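Local coordinates for endo-beta-mannanase (Opitutaceae bacterium TAV5, PDB 7BOB), which probably removes mannose units from beta-1,4-linked manno-oligosaccharides, as an exo-beta-1,4-mannosidase of glycosyl hydrolase family 5, at residues F282-T287 and K349-F354; A301-C306 and N312-W317; T499-A504 and S538-R543. All blocks are in the same frame, centred on the assembly; numbering follows the deposited sequence.

Overall arrangement
Two of the three contacts belong to one (beta/alpha)8 barrel, and the third lies in the carboxy-terminal part of the chain. Contacts 1 and 2 have centres 11 Å apart and share a core: L351 CD1 of contact 1 rests 3.6 Å from W316 CZ2 of contact 2. Strands 277-282 and 311-316 are the seventh and eighth of the barrel, and family 5 enzymes build their active site at the carboxy-terminal strand ends, so F282 and W317 probably lie near it. Contact 3 is remote, its centre 45 Å from that of contact 1 and 41 Å from that of contact 2; no atoms of it come closer than about 28 Å to contact 2.

Contact 1 (F282-T287 and K349-F354)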
ATOM      1  N   PHE A 282      10.866  27.759  12.709  1.00 41.14           N
ATOM      2  CA  PHE A 282       9.435  27.940  12.800  1.00 43.68           C
ATOM      3  C   PHE A 282       9.061  29.027  11.812  1.00 43.46           C
ATOM      4  O   PHE A 282       9.871  29.905  11.510  1.00 40.60           O
ATOM      5  CB  PHE A 282       9.006  28.300  14.229  1.00 45.60           C
ATOM      6  CG  PHE A 282       9.326  29.699  14.593  1.00 45.00           C
ATOM      7  CD1 PHE A 282      10.617  30.051  14.968  1.00 41.95           C
ATOM      8  CD2 PHE A 282       8.353  30.684  14.505  1.00 44.79           C
ATOM      9  CE1 PHE A 282      10.918  31.371  15.291  1.00 45.80           C
ATOM     10  CE2 PHE A 282       8.647  32.000  14.814  1.00 43.88           C
ATOM     11  CZ  PHE A 282       9.932  32.346  15.214  1.00 44.29           C
ATOM     12  N   GLY A 283       7.844  28.960  11.294  1.00 43.64           N
ATOM     13  CA  GLY A 283       7.436  29.940  10.304  1.00 47.09           C
ATOM     14  C   GLY A 283       5.940  29.928  10.141  1.00 44.57           C
ATOM     15  O   GLY A 283       5.261  29.011  10.606  1.00 45.74           O
ATOM     16  N   THR A 284       5.426  30.976   9.502  1.00 45.04           N
ATOM     17  CA  THR A 284       3.998  30.993   9.211  1.00 45.27           C
ATOM     18  C   THR A 284       3.672  30.517   7.810  1.00 42.23           C
ATOM     19  O   THR A 284       2.514  30.175   7.557  1.00 42.29           O
ATOM     20  CB  THR A 284       3.399  32.394   9.383  1.00 43.24           C
ATOM     21  OG1 THR A 284       4.089  33.307   8.519  1.00 46.03           O
ATOM     22  CG2 THR A 284       3.485  32.855  10.847  1.00 43.68           C
ATOM     23  N   ILE A 285       4.659  30.499   6.902  1.00 46.35           N
ATOM     24  CA  ILE A 285       4.492  30.083   5.508  1.00 43.50           C
ATOM     25  C   ILE A 285       3.702  31.140   4.746  1.00 42.72           C
ATOM     26  O   ILE A 285       4.186  31.711   3.764  1.00 43.41           O
ATOM     27  CB  ILE A 285       3.819  28.695   5.377  1.00 44.12           C
ATOM     28  CG1 ILE A 285       4.662  27.624   6.076  1.00 46.24           C
ATOM     29  CG2 ILE A 285       3.600  28.347   3.876  1.00 41.48           C
ATOM     30  CD1 ILE A 285       6.069  27.455   5.446  1.00 42.53           C
ATOM     31  N   LEU A 286       2.465  31.382   5.150  1.00 43.29           N
ATOM     32  CA  LEU A 286       1.752  32.531   4.611  1.00 44.12           C
ATOM     33  C   LEU A 286       2.350  33.774   5.246  1.00 47.33           C
ATOM     34  O   LEU A 286       2.464  33.849   6.479  1.00 46.40           O
ATOM     35  CB  LEU A 286       0.257  32.425   4.900  1.00 44.01           C
ATOM     36  CG  LEU A 286      -0.383  31.069   4.577  1.00 41.89           C
ATOM     37  CD1 LEU A 286      -1.821  31.030   5.091  1.00 46.15           C
ATOM     38  CD2 LEU A 286      -0.327  30.733   3.064  1.00 43.28           C
ATOM     39  N   THR A 287       2.803  34.721   4.413  1.00 43.82           N
ATOM     40  CA  THR A 287       3.358  35.955   4.967  1.00 48.52           C
ATOM     41  C   THR A 287       2.902  37.194   4.199  1.00 48.42           C
ATOM     42  O   THR A 287       3.524  38.255   4.337  1.00 51.78           O
ATOM     43  CB  THR A 287       4.902  35.937   4.988  1.00 49.50           C
ATOM     44  OG1 THR A 287       5.391  35.958   3.649  1.00 46.21           O
ATOM     45  CG2 THR A 287       5.472  34.713   5.721  1.00 48.18           C
ATOM     46  N   LYS A 349       4.729  43.306   7.490  1.00 57.02           N
ATOM     47  CA  LYS A 349       3.531  43.527   8.281  1.00 57.72           C
ATOM     48  C   LYS A 349       2.937  42.178   8.685  1.00 58.18           C
ATOM     49  O   LYS A 349       2.715  41.302   7.837  1.00 54.21           O
ATOM     50  CB  LYS A 349       2.528  44.362   7.483  1.00 60.78           C
ATOM     51  CG  LYS A 349       1.297  44.799   8.264  1.00 61.15           C
ATOM     52  CD  LYS A 349       0.208  45.275   7.307  1.00 68.05           C
ATOM     53  CE  LYS A 349      -1.144  45.432   8.001  1.00 68.32           C
ATOM     54  NZ  LYS A 349      -2.170  45.968   7.057  1.00 70.97           N
ATOM     55  N   GLY A 350       2.737  41.988   9.989  1.00 53.47           N
ATOM     56  CA  GLY A 350       2.220  40.751  10.527  1.00 51.03           C
ATOM     57  C   GLY A 350       3.224  39.943  11.324  1.00 51.98           C
ATOM     58  O   GLY A 350       2.813  39.148  12.182  1.00 51.93           O
ATOM     59  N   LEU A 351       4.524  40.138  11.097  1.00 47.45           N
ATOM     60  CA  LEU A 351       5.552  39.310  11.718  1.00 48.74           C
ATOM     61  C   LEU A 351       6.380  40.039  12.779  1.00 51.34           C
ATOM     62  O   LEU A 351       7.244  39.408  13.410  1.00 48.29           O
ATOM     63  CB  LEU A 351       6.473  38.731  10.630  1.00 49.91           C
ATOM     64  CG  LEU A 351       5.795  38.044   9.415  1.00 44.64           C
ATOM     65  CD1 LEU A 351       6.819  37.418   8.475  1.00 49.35           C
ATOM     66  CD2 LEU A 351       4.752  37.005   9.841  1.00 46.10           C
ATOM     67  N   GLU A 352       6.128  41.339  13.009  1.00 51.45           N
ATOM     68  CA  GLU A 352       6.936  42.135  13.945  1.00 54.77           C
ATOM     69  C   GLU A 352       7.013  41.502  15.325  1.00 50.01           C
ATOM     70  O   GLU A 352       7.993  41.711  16.047  1.00 48.65           O
ATOM     71  CB  GLU A 352       6.382  43.565  14.088  1.00 53.90           C
ATOM     72  CG  GLU A 352       5.810  44.178  12.795  1.00 60.39           C
ATOM     73  CD  GLU A 352       4.416  43.614  12.442  1.00 66.70           C
ATOM     74  OE1 GLU A 352       3.695  43.151  13.365  1.00 69.99           O
ATOM     75  OE2 GLU A 352       4.047  43.606  11.243  1.00 64.08           O
ATOM     76  N   TYR A 353       6.015  40.698  15.700  1.00 46.23           N
ATOM     77  CA  TYR A 353       6.016  40.157  17.053  1.00 47.72           C
ATOM     78  C   TYR A 353       7.222  39.268  17.318  1.00 46.80           C
ATOM     79  O   TYR A 353       7.706  39.223  18.454  1.00 46.72           O
ATOM     80  CB  TYR A 353       4.747  39.360  17.341  1.00 47.90           C
ATOM     81  CG  TYR A 353       4.800  38.780  18.723  1.00 48.09           C
ATOM     82  CD1 TYR A 353       4.760  39.622  19.846  1.00 51.53           C
ATOM     83  CD2 TYR A 353       4.934  37.414  18.923  1.00 45.55           C
ATOM     84  CE1 TYR A 353       4.821  39.114  21.129  1.00 49.34           C
ATOM     85  CE2 TYR A 353       4.992  36.885  20.207  1.00 49.15           C
ATOM     86  CZ  TYR A 353       4.939  37.748  21.311  1.00 52.48           C
ATOM     87  OH  TYR A 353       4.999  37.246  22.595  1.00 50.77           O
ATOM     88  N   PHE A 354       7.692  38.510  16.315  1.00 45.97           N
ATOM     89  CA  PHE A 354       8.911  37.736  16.542  1.00 45.07           C
ATOM     90  C   PHE A 354      10.054  38.638  17.009  1.00 45.87           C
ATOM     91  O   PHE A 354      10.827  38.263  17.897  1.00 47.48           O
ATOM     92  CB  PHE A 354       9.334  36.974  15.286  1.00 44.76           C
ATOM     93  CG  PHE A 354      10.598  36.175  15.478  1.00 42.88           C
ATOM     94  CD1 PHE A 354      10.760  35.384  16.611  1.00 43.15           C
ATOM     95  CD2 PHE A 354      11.635  36.246  14.556  1.00 43.59           C
ATOM     96  CE1 PHE A 354      11.914  34.656  16.813  1.00 46.86           C
ATOM     97  CE2 PHE A 354      12.807  35.517  14.751  1.00 43.13           C
ATOM     98  CZ  PHE A 354      12.953  34.719  15.871  1.00 43.05           C
TER
HETATM   99  O   HOH W   1       3.111  41.004   5.250  1.00 55.30           O
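F282 drives the edge of its ring into the face of F354, and this T-shaped pair is the tight part of the contact. F282 CZ stands 3.4 Å from F354 CE1, displaced toward the rim of that ring; the centroids are 5.0 Å apart and the planes meet at 76°. F354 reaches the pair because its CG lies anti to the backbone N (chi1 179°), which swings the ring off the first turn of helix 352-364 toward the end of the seventh barrel strand. W316 and Y314 of the eighth strand enclose F354 further. With F354 cut back to an alanine, the edge of F282 is likely to lose the face it packs on, and a gap would open beside W316.

Toward the loop the fit slackens. L351 spreads its two methyls over two threonines, CD2 lying 4.0 Å from T284 OG1 and CD1 at 4.1 Å from T287 CG2. T284 OG1 is bonded to L286 O at 2.7 Å, from above the carbonyl plane, which ties the turn together. T287 OG1 has its partners in K348 and E337. At the wet margin, beside exposed K349, a water donates to both T287 O and K349 O. The segments thus share no direct hydrogen bond: aromatic and aliphatic packing joins them, and water completes the polar rim.

Contact 2 (A301-C306 and N312-W317)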
ATOM      1  N   ALA A 301       0.515  33.420  19.951  1.00 44.01           N
ATOM      2  CA  ALA A 301       0.166  32.221  20.696  1.00 43.41           C
ATOM      3  C   ALA A 301       1.332  31.227  20.755  1.00 47.22           C
ATOM      4  O   ALA A 301       1.704  30.757  21.837  1.00 49.56           O
ATOM      5  CB  ALA A 301      -1.077  31.561  20.083  1.00 44.02           C
ATOM      6  N   ILE A 302       1.937  30.900  19.616  1.00 43.77           N
ATOM      7  CA  ILE A 302       2.811  29.731  19.630  1.00 46.33           C
ATOM      8  C   ILE A 302       4.152  30.006  20.296  1.00 47.61           C
ATOM      9  O   ILE A 302       4.721  29.100  20.916  1.00 47.67           O
ATOM     10  CB  ILE A 302       3.005  29.184  18.209  1.00 46.28           C
ATOM     11  CG1 ILE A 302       3.650  30.236  17.325  1.00 44.58           C
ATOM     12  CG2 ILE A 302       1.663  28.685  17.642  1.00 43.98           C
ATOM     13  CD1 ILE A 302       4.833  29.692  16.560  1.00 49.46           C
ATOM     14  N   LEU A 303       4.683  31.241  20.199  1.00 45.59           N
ATOM     15  CA  LEU A 303       6.006  31.500  20.768  1.00 45.79           C
ATOM     16  C   LEU A 303       6.006  31.413  22.291  1.00 49.98           C
ATOM     17  O   LEU A 303       6.865  30.702  22.843  1.00 47.88           O
ATOM     18  CB  LEU A 303       6.540  32.844  20.265  1.00 48.02           C
ATOM     19  CG  LEU A 303       6.839  32.838  18.764  1.00 48.25           C
ATOM     20  CD1 LEU A 303       7.282  34.234  18.305  1.00 47.05           C
ATOM     21  CD2 LEU A 303       7.904  31.776  18.435  1.00 43.86           C
ATOM     22  N   PRO A 304       5.106  32.086  23.032  1.00 50.86           N
ATOM     23  CA  PRO A 304       5.096  31.859  24.493  1.00 51.55           C
ATOM     24  C   PRO A 304       4.796  30.405  24.857  1.00 50.53           C
ATOM     25  O   PRO A 304       5.417  29.863  25.782  1.00 51.03           O
ATOM     26  CB  PRO A 304       4.009  32.827  25.004  1.00 52.16           C
ATOM     27  CG  PRO A 304       3.829  33.842  23.908  1.00 53.95           C
ATOM     28  CD  PRO A 304       4.107  33.095  22.621  1.00 47.99           C
ATOM     29  N   ALA A 305       3.888  29.743  24.132  1.00 46.70           N
ATOM     30  CA  ALA A 305       3.639  28.330  24.408  1.00 45.86           C
ATOM     31  C   ALA A 305       4.887  27.484  24.156  1.00 49.78           C
ATOM     32  O   ALA A 305       5.226  26.602  24.957  1.00 48.08           O
ATOM     33  CB  ALA A 305       2.457  27.830  23.576  1.00 50.52           C
ATOM     34  N   CYS A 306       5.603  27.742  23.059  1.00 48.30           N
ATOM     35  CA  CYS A 306       6.864  27.032  22.862  1.00 46.48           C
ATOM     36  C   CYS A 306       7.840  27.308  23.988  1.00 48.13           C
ATOM     37  O   CYS A 306       8.561  26.400  24.421  1.00 48.14           O
ATOM     38  CB  CYS A 306       7.477  27.383  21.514  1.00 48.39           C
ATOM     39  SG  CYS A 306       6.555  26.519  20.229  1.00 50.26           S
ATOM     40  N   ASN A 312      14.653  26.199  23.979  1.00 53.81           N
ATOM     41  CA  ASN A 312      15.758  27.018  24.472  1.00 49.49           C
ATOM     42  C   ASN A 312      16.248  28.033  23.447  1.00 50.77           C
ATOM     43  O   ASN A 312      17.336  28.590  23.614  1.00 53.32           O
ATOM     44  CB  ASN A 312      16.914  26.138  24.965  1.00 49.48           C
ATOM     45  CG  ASN A 312      17.515  25.270  23.873  1.00 50.00           C
ATOM     46  OD1 ASN A 312      17.310  25.515  22.684  1.00 50.26           O
ATOM     47  ND2 ASN A 312      18.275  24.249  24.277  1.00 47.70           N
ATOM     48  N   GLY A 313      15.475  28.296  22.401  1.00 50.18           N
ATOM     49  CA  GLY A 313      15.904  29.205  21.353  1.00 48.61           C
ATOM     50  C   GLY A 313      14.962  29.151  20.168  1.00 46.59           C
ATOM     51  O   GLY A 313      14.173  28.207  20.050  1.00 47.09           O
ATOM     52  N   TYR A 314      15.009  30.164  19.301  1.00 45.42           N
ATOM     53  CA  TYR A 314      13.958  30.394  18.310  1.00 48.29           C
ATOM     54  C   TYR A 314      14.588  30.961  17.050  1.00 49.42           C
ATOM     55  O   TYR A 314      15.149  32.062  17.083  1.00 48.98           O
ATOM     56  CB  TYR A 314      12.873  31.351  18.844  1.00 44.24           C
ATOM     57  CG  TYR A 314      12.419  30.995  20.239  1.00 47.89           C
ATOM     58  CD1 TYR A 314      11.265  30.228  20.460  1.00 42.26           C
ATOM     59  CD2 TYR A 314      13.156  31.414  21.343  1.00 47.49           C
ATOM     60  CE1 TYR A 314      10.875  29.894  21.743  1.00 45.74           C
ATOM     61  CE2 TYR A 314      12.784  31.081  22.611  1.00 49.43           C
ATOM     62  CZ  TYR A 314      11.647  30.325  22.818  1.00 51.40           C
ATOM     63  OH  TYR A 314      11.310  30.024  24.115  1.00 54.09           O
ATOM     64  N   LEU A 315      14.482  30.224  15.949  1.00 45.22           N
ATOM     65  CA  LEU A 315      15.046  30.627  14.666  1.00 46.89           C
ATOM     66  C   LEU A 315      13.958  30.574  13.605  1.00 46.91           C
ATOM     67  O   LEU A 315      13.388  29.509  13.343  1.00 44.68           O
ATOM     68  CB  LEU A 315      16.227  29.733  14.264  1.00 45.10           C
ATOM     69  CG  LEU A 315      17.385  29.660  15.262  1.00 47.37           C
ATOM     70  CD1 LEU A 315      18.457  28.721  14.749  1.00 49.87           C
ATOM     71  CD2 LEU A 315      17.949  31.049  15.499  1.00 47.29           C
ATOM     72  N   TRP A 316      13.680  31.718  13.001  1.00 44.66           N
ATOM     73  CA  TRP A 316      12.631  31.831  12.009  1.00 46.11           C
ATOM     74  C   TRP A 316      13.076  31.258  10.660  1.00 44.86           C
ATOM     75  O   TRP A 316      14.259  31.285  10.311  1.00 46.49           O
ATOM     76  CB  TRP A 316      12.245  33.299  11.879  1.00 43.49           C
ATOM     77  CG  TRP A 316      11.432  33.629  10.693  1.00 44.12           C
ATOM     78  CD1 TRP A 316      11.886  33.970   9.452  1.00 44.72           C
ATOM     79  CD2 TRP A 316      10.010  33.690  10.635  1.00 43.98           C
ATOM     80  NE1 TRP A 316      10.829  34.244   8.624  1.00 43.04           N
ATOM     81  CE2 TRP A 316       9.663  34.071   9.327  1.00 44.87           C
ATOM     82  CE3 TRP A 316       8.994  33.472  11.570  1.00 44.17           C
ATOM     83  CZ2 TRP A 316       8.335  34.214   8.916  1.00 43.41           C
ATOM     84  CZ3 TRP A 316       7.676  33.623  11.165  1.00 45.18           C
ATOM     85  CH2 TRP A 316       7.360  34.000   9.853  1.00 45.86           C
ATOM     86  N   TRP A 317      12.107  30.734   9.898  1.00 43.41           N
ATOM     87  CA  TRP A 317      12.316  30.331   8.506  1.00 45.68           C
ATOM     88  C   TRP A 317      11.464  31.207   7.596  1.00 44.77           C
ATOM     89  O   TRP A 317      10.240  31.176   7.691  1.00 48.57           O
ATOM     90  CB  TRP A 317      11.955  28.850   8.247  1.00 44.75           C
ATOM     91  CG  TRP A 317      12.454  28.509   6.875  1.00 44.70           C
ATOM     92  CD1 TRP A 317      11.904  28.891   5.676  1.00 43.55           C
ATOM     93  CD2 TRP A 317      13.679  27.839   6.559  1.00 46.39           C
ATOM     94  NE1 TRP A 317      12.711  28.478   4.631  1.00 49.40           N
ATOM     95  CE2 TRP A 317      13.803  27.827   5.145  1.00 47.27           C
ATOM     96  CE3 TRP A 317      14.669  27.219   7.328  1.00 45.83           C
ATOM     97  CZ2 TRP A 317      14.890  27.244   4.492  1.00 45.17           C
ATOM     98  CZ3 TRP A 317      15.764  26.638   6.669  1.00 44.71           C
ATOM     99  CH2 TRP A 317      15.860  26.661   5.273  1.00 44.92           C
TER
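Y314 meets helix 292-309 with one side of its ring, where C306 and L303 receive it. The CB of C306 comes to the ring edge, near its plane, 4.2 Å from Y314 CE1. One turn earlier, L303 brings up its CD2 branch to the same 4.2 Å from Y314 CD1, approaching at a slant. Neither touch is polar. CD1 of L303 continues the chain in extended form (chi2 176°), which leaves the CD2 branch to lean toward the tyrosine.

The next shell fixes these three residues. F357, from helix 352-364, packs on L303 and also forms an edge-to-face pair with the Y314 ring, so a second helix shares in confining the tyrosine. L303 also touches F282, and C306 leans on L264 of helix 258-272. On the helix, the backbone bond from C306 N to I302 O is 2.7 Å long, whereas the N of P304 has no hydrogen bond to the preceding turn and the helix kinks there. On the strand, Y314 is held by backbone bonds to G21 of the first strand and to P19 just ahead of it, while its neighbour L315 pairs with the seventh.

Seen as a whole, this is the inner seam of a beta-alpha-beta crossover: strand 277-282 leads through helix 292-309 into the parallel strand 311-316, the unit that repeats round a (beta/alpha)8 barrel. Y314 marks the outward side of the sheet, where helices cover it. With no hydrogen bond between the segments and a modest 117 Å² buried, the helix is seated on its strand by carbon packing, and direction-specific bonding is left to the neighbouring strands.

Contact 3 (T499-A504 and S538-R543); sequences TPAITA and SPLVLR
L540 reaches from a classic beta bulge to A501 and T503, which stand on the antiparallel hairpin formed by strands 501-505 and 508-512. The bulge is made by L540 and V541, which together face M532 on the adjacent strand 529-533. No hydrogen bond links the two segments; the hairpin and the bulged strand 539-546, next to the edge strand 529-533 of the mixed sheet, meet through side chains.

The leucine can be followed outward. Its CB touches neither A501 nor T503 and serves as a spacer. CG lies anti to the backbone N (chi1 -177°), carrying the branch point away from the strand and toward the hairpin. There the methyls divide. CD1 of L540 turns to A501, whose CB lies 4.2 Å away; CD2, the extended branch, also touches that CB at 4.1 Å and then enters the crook of T503. Alanine therefore sits under the fork of the leucine, small enough to let both methyls approach, while F515 and R520 adjoin it.

The threonine is anchored from both of its ends. Its backbone pairs with Y510 in the hairpin, and its OG1 is hydrogen-bonded to T533 O, a tie that satisfies the hydroxyl and sets the rotation of the side chain. L540 in turn has backbone bonds to M532 and L555. Between these two fixed residues the closest approach is 3.7 Å, from L540 CD2 to T503 CB, with T503 CG2 at 3.9 Å and T503 OG1 at 4.0 Å from that same methyl.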
ATOM      1  N   THR A 499     -19.553  -3.150  16.942  1.00 55.96           N
ATOM      2  CA  THR A 499     -20.545  -2.176  16.522  1.00 53.52           C
ATOM      3  C   THR A 499     -20.507  -0.962  17.441  1.00 52.72           C
ATOM      4  O   THR A 499     -20.034  -1.051  18.577  1.00 53.87           O
ATOM      5  CB  THR A 499     -21.932  -2.815  16.541  1.00 53.12           C
ATOM      6  OG1 THR A 499     -22.204  -3.320  17.859  1.00 57.52           O
ATOM      7  CG2 THR A 499     -22.003  -3.927  15.521  1.00 51.69           C
ATOM      8  N   PRO A 500     -21.013   0.186  16.981  1.00 55.67           N
ATOM      9  CA  PRO A 500     -20.851   1.428  17.755  1.00 51.76           C
ATOM     10  C   PRO A 500     -21.458   1.343  19.148  1.00 56.84           C
ATOM     11  O   PRO A 500     -22.471   0.678  19.379  1.00 57.56           O
ATOM     12  CB  PRO A 500     -21.574   2.473  16.901  1.00 52.26           C
ATOM     13  CG  PRO A 500     -21.419   1.980  15.522  1.00 57.54           C
ATOM     14  CD  PRO A 500     -21.524   0.457  15.623  1.00 54.51           C
ATOM     15  N   ALA A 501     -20.813   2.016  20.090  1.00 54.45           N
ATOM     16  CA  ALA A 501     -21.325   2.139  21.442  1.00 54.80           C
ATOM     17  C   ALA A 501     -21.858   3.553  21.600  1.00 60.97           C
ATOM     18  O   ALA A 501     -21.138   4.523  21.331  1.00 61.58           O
ATOM     19  CB  ALA A 501     -20.251   1.826  22.479  1.00 56.84           C
ATOM     20  N   ILE A 502     -23.122   3.663  22.001  1.00 58.92           N
ATOM     21  CA  ILE A 502     -23.797   4.938  22.202  1.00 60.93           C
ATOM     22  C   ILE A 502     -24.022   5.110  23.696  1.00 65.95           C
ATOM     23  O   ILE A 502     -24.367   4.149  24.389  1.00 65.35           O
ATOM     24  CB  ILE A 502     -25.126   4.992  21.425  1.00 63.91           C
ATOM     25  CG1 ILE A 502     -24.867   4.706  19.950  1.00 62.38           C
ATOM     26  CG2 ILE A 502     -25.834   6.334  21.636  1.00 64.15           C
ATOM     27  CD1 ILE A 502     -26.001   5.101  19.063  1.00 66.71           C
ATOM     28  N   THR A 503     -23.812   6.322  24.197  1.00 61.08           N
ATOM     29  CA  THR A 503     -23.766   6.530  25.637  1.00 65.81           C
ATOM     30  C   THR A 503     -24.082   7.995  25.941  1.00 64.45           C
ATOM     31  O   THR A 503     -24.396   8.786  25.047  1.00 64.05           O
ATOM     32  CB  THR A 503     -22.397   6.116  26.192  1.00 64.86           C
ATOM     33  OG1 THR A 503     -22.452   6.072  27.625  1.00 65.33           O
ATOM     34  CG2 THR A 503     -21.313   7.118  25.751  1.00 61.48           C
ATOM     35  N   ALA A 504     -23.986   8.353  27.223  1.00 66.64           N
ATOM     36  CA  ALA A 504     -24.228   9.730  27.648  1.00 69.67           C
ATOM     37  C   ALA A 504     -23.548   9.970  28.987  1.00 70.70           C
ATOM     38  O   ALA A 504     -23.745   9.188  29.922  1.00 70.21           O
ATOM     39  CB  ALA A 504     -25.730  10.022  27.775  1.00 66.71           C
ATOM     40  N   SER A 538     -24.702  -2.522  28.430  1.00 69.03           N
ATOM     41  CA  SER A 538     -23.447  -3.186  28.779  1.00 71.10           C
ATOM     42  C   SER A 538     -22.373  -2.191  29.253  1.00 72.73           C
ATOM     43  O   SER A 538     -22.410  -1.000  28.910  1.00 67.14           O
ATOM     44  CB  SER A 538     -22.931  -3.986  27.585  1.00 67.05           C
ATOM     45  OG  SER A 538     -22.464  -3.134  26.554  1.00 76.44           O
ATOM     46  N   PRO A 539     -21.414  -2.658  30.058  1.00 67.12           N
ATOM     47  CA  PRO A 539     -20.410  -1.750  30.625  1.00 67.46           C
ATOM     48  C   PRO A 539     -19.550  -1.111  29.544  1.00 62.16           C
ATOM     49  O   PRO A 539     -19.080  -1.784  28.625  1.00 59.63           O
ATOM     50  CB  PRO A 539     -19.583  -2.664  31.536  1.00 67.22           C
ATOM     51  CG  PRO A 539     -20.462  -3.882  31.757  1.00 62.17           C
ATOM     52  CD  PRO A 539     -21.197  -4.047  30.495  1.00 65.44           C
ATOM     53  N   LEU A 540     -19.345   0.209  29.671  1.00 59.13           N
ATOM     54  CA  LEU A 540     -18.527   0.997  28.757  1.00 58.02           C
ATOM     55  C   LEU A 540     -17.432   1.802  29.456  1.00 58.97           C
ATOM     56  O   LEU A 540     -16.329   1.910  28.914  1.00 54.87           O
ATOM     57  CB  LEU A 540     -19.423   1.928  27.925  1.00 58.26           C
ATOM     58  CG  LEU A 540     -18.655   2.750  26.892  1.00 58.70           C
ATOM     59  CD1 LEU A 540     -17.877   1.827  25.948  1.00 57.24           C
ATOM     60  CD2 LEU A 540     -19.581   3.681  26.116  1.00 58.71           C
ATOM     61  N   VAL A 541     -17.703   2.369  30.636  1.00 55.55           N
ATOM     62  CA  VAL A 541     -16.682   3.030  31.451  1.00 55.85           C
ATOM     63  C   VAL A 541     -16.658   2.379  32.829  1.00 56.15           C
ATOM     64  O   VAL A 541     -17.688   2.327  33.516  1.00 59.23           O
ATOM     65  CB  VAL A 541     -16.912   4.548  31.582  1.00 57.12           C
ATOM     66  CG1 VAL A 541     -15.790   5.165  32.398  1.00 50.15           C
ATOM     67  CG2 VAL A 541     -16.993   5.225  30.211  1.00 55.01           C
ATOM     68  N   LEU A 542     -15.497   1.884  33.229  1.00 53.05           N
ATOM     69  CA  LEU A 542     -15.281   1.323  34.553  1.00 54.63           C
ATOM     70  C   LEU A 542     -14.487   2.289  35.427  1.00 57.78           C
ATOM     71  O   LEU A 542     -13.749   3.150  34.932  1.00 58.83           O
ATOM     72  CB  LEU A 542     -14.534  -0.007  34.471  1.00 49.61           C
ATOM     73  CG  LEU A 542     -14.985  -1.037  33.452  1.00 55.01           C
ATOM     74  CD1 LEU A 542     -14.121  -2.290  33.572  1.00 50.38           C
ATOM     75  CD2 LEU A 542     -16.466  -1.375  33.651  1.00 54.06           C
ATOM     76  N   ARG A 543     -14.631   2.120  36.747  1.00 57.74           N
ATOM     77  CA  ARG A 543     -13.880   2.896  37.738  1.00 59.60           C
ATOM     78  C   ARG A 543     -13.433   1.971  38.863  1.00 58.85           C
ATOM     79  O   ARG A 543     -14.260   1.293  39.477  1.00 59.12           O
ATOM     80  CB  ARG A 543     -14.713   4.057  38.310  1.00 58.52           C
ATOM     81  CG  ARG A 543     -13.906   5.031  39.174  1.00 58.36           C
ATOM     82  CD  ARG A 543     -14.517   6.431  39.224  1.00 59.98           C
ATOM     83  NE  ARG A 543     -14.130   7.240  38.071  1.00 61.11           N
ATOM     84  CZ  ARG A 543     -14.712   8.383  37.708  1.00 61.84           C
ATOM     85  NH1 ARG A 543     -15.723   8.886  38.417  1.00 59.01           N
ATOM     86  NH2 ARG A 543     -14.271   9.033  36.630  1.00 56.83           N
TER